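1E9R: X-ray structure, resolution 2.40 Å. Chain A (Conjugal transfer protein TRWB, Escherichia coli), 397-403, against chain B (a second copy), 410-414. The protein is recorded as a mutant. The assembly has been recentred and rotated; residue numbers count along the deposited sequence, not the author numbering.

Chain A, residues 397-403: IANLPDL
Chain B, residues 410-414: AGNRP

The two stretches come from two copies of TRWB and meet mainly through backbone. Together they bury 245 Å², and no direct hydrogen bond crosses between them. In chain A, a helix that begins earlier covers A:Ile397 and A:Ala398, and A:Asn399 (phi/psi -106/8) is the first residue to leave helical values. A weak bond from A:Leu400 N to A:Ile397 O, 3.4 Å, spans the turn. From A:Leu400 to A:Asp402 the chain is extended, with phi -61 to -68 and psi 126 to 159; A:Leu403 then turns to 67/27. Chain B has no regular helix or strand. CA atoms of A:Pro401 and B:Gly411 lie 4.3 Å apart, and those of A:Asn399 and B:Asn412 4.5 Å apart, so the register runs backward along chain A, although the backbones cross rather than lie side by side.

B:Ala410 (-61/160) leads in without a close contact; its CB points sideways.

B:Gly411 has no side chain and meets chain A through its CA and carbonyl O. Its phi/psi of 78/-158 is a conformation that favours glycine. B:Gly411 CA sits 3.8 Å from A:Leu400 O and 4.2 Å from A:Asp402 OD1. A:Asp402 has chi1 -79° (m) and chi2 50°; its CB points sideways, but the carboxylate end comes nearer. Both carboxylate oxygens are hydrogen-bonded elsewhere in the structure. B:Gly411 O lies 3.7 Å from A:Asn399 O. Two carbonyl oxygens cannot bond to each other.

The CA-to-CB bond of B:Asn412 (-89/69) points sideways, with chi1 -171° (t) and chi2 40°. B:Asn412 CB is 3.1 Å from A:Asn399 O, a tight approach, and 3.9 Å from A:Pro401 CB, a van der Waals contact. The A:Pro401 ring is C-gamma endo. B:Asn412 OD1 is also 3.1 Å from A:Asn399 O, but both are acceptors. B:Asn412 N is 3.5 Å from A:Asn399 O, at too poor an angle to bond.

B:Arg413 (-120/140) contributes backbone to the contact. B:Arg413 N makes a weak bond to B:Gly411 O, 3.1 Å, which closes a tight local turn around B:Asn412. Its CB points away, with chi1 to chi4 of -43°, -83°, -173° and 175°. A:Asn399 has chi1 -72° (m) and chi2 -74°, which places A:Asn399 OD1 3.6 Å from B:Arg413 O. Water 1 joins these two acceptors by donating to both, at 2.5 Å to A:Asn399 OD1 and 2.8 Å to B:Arg413 O. This bridge is the polar link between the stretches.

B:Pro414 (-74/167, C-gamma endo) leads the chain out; its CA-to-CB bond points away.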

# COMPACT_ATOMS: atom_id res chain seq x y z
N ILE A 397 -18.68 24.46 1.48
CA ILE A 397 -17.30 24.85 1.75
C ILE A 397 -16.58 25.21 0.45
O ILE A 397 -15.74 26.10 0.42
CB ILE A 397 -16.54 23.72 2.47
CG1 ILE A 397 -17.19 23.46 3.82
CG2 ILE A 397 -15.07 24.08 2.63
CD1 ILE A 397 -16.54 22.37 4.61
N ALA A 398 -16.93 24.51 -0.62
CA ALA A 398 -16.34 24.75 -1.93
C ALA A 398 -16.85 26.06 -2.53
O ALA A 398 -16.21 26.63 -3.41
CB ALA A 398 -16.66 23.59 -2.87
N ASN A 399 -18.01 26.53 -2.05
CA ASN A 399 -18.60 27.77 -2.56
C ASN A 399 -18.45 28.90 -1.56
O ASN A 399 -19.02 29.98 -1.74
CB ASN A 399 -20.08 27.54 -2.87
CG ASN A 399 -20.28 26.70 -4.12
OD1 ASN A 399 -20.08 27.17 -5.24
ND2 ASN A 399 -20.67 25.45 -3.93
N LEU A 400 -17.69 28.67 -0.51
CA LEU A 400 -17.47 29.68 0.51
C LEU A 400 -16.81 30.91 -0.11
O LEU A 400 -15.77 30.80 -0.77
CB LEU A 400 -16.55 29.16 1.61
CG LEU A 400 -17.04 29.01 3.04
CD1 LEU A 400 -15.83 28.88 3.94
CD2 LEU A 400 -17.86 30.20 3.46
N PRO A 401 -17.41 32.08 0.07
CA PRO A 401 -16.75 33.26 -0.51
C PRO A 401 -15.46 33.46 0.27
O PRO A 401 -15.37 33.03 1.42
CB PRO A 401 -17.77 34.37 -0.27
CG PRO A 401 -18.48 33.91 0.98
CD PRO A 401 -18.68 32.44 0.71
N ASP A 402 -14.45 34.07 -0.33
CA ASP A 402 -13.20 34.26 0.40
C ASP A 402 -13.35 35.23 1.56
O ASP A 402 -14.28 36.03 1.59
CB ASP A 402 -12.09 34.70 -0.56
CG ASP A 402 -11.50 33.53 -1.35
OD1 ASP A 402 -12.28 32.75 -1.93
OD2 ASP A 402 -10.26 33.40 -1.39
N LEU A 403 -12.44 35.14 2.52
CA LEU A 403 -12.49 35.99 3.70
C LEU A 403 -13.70 35.65 4.57
O LEU A 403 -14.22 36.49 5.29
CB LEU A 403 -12.52 37.47 3.32
CG LEU A 403 -11.21 38.01 2.73
CD1 LEU A 403 -11.41 39.47 2.36
CD2 LEU A 403 -10.09 37.86 3.75
N ALA B 410 -13.80 30.76 -8.83
CA ALA B 410 -13.50 30.71 -7.40
C ALA B 410 -14.53 31.47 -6.59
O ALA B 410 -15.24 32.33 -7.13
CB ALA B 410 -12.11 31.28 -7.14
N GLY B 411 -14.61 31.16 -5.30
CA GLY B 411 -15.56 31.84 -4.44
C GLY B 411 -17.00 31.37 -4.56
O GLY B 411 -17.28 30.26 -5.01
N ASN B 412 -17.91 32.24 -4.14
CA ASN B 412 -19.33 31.93 -4.15
C ASN B 412 -20.01 32.29 -5.46
O ASN B 412 -20.82 33.21 -5.53
CB ASN B 412 -19.99 32.65 -2.97
CG ASN B 412 -21.41 32.22 -2.76
OD1 ASN B 412 -21.74 31.04 -2.87
ND2 ASN B 412 -22.27 33.18 -2.43
N ARG B 413 -19.66 31.55 -6.51
CA ARG B 413 -20.23 31.76 -7.84
C ARG B 413 -20.94 30.50 -8.28
O ARG B 413 -20.45 29.40 -8.05
CB ARG B 413 -19.14 32.03 -8.87
CG ARG B 413 -18.06 32.97 -8.43
CD ARG B 413 -18.46 34.39 -8.61
NE ARG B 413 -17.33 35.27 -8.34
CZ ARG B 413 -17.35 36.58 -8.51
NH1 ARG B 413 -18.46 37.18 -8.95
NH2 ARG B 413 -16.26 37.30 -8.24
N PRO B 414 -22.10 30.65 -8.93
CA PRO B 414 -22.76 29.42 -9.37
C PRO B 414 -21.98 28.90 -10.58
O PRO B 414 -21.12 29.61 -11.12
CB PRO B 414 -24.16 29.91 -9.74
CG PRO B 414 -23.92 31.32 -10.19
CD PRO B 414 -22.95 31.83 -9.15
O HOH W 1 -21.97 27.36 -6.82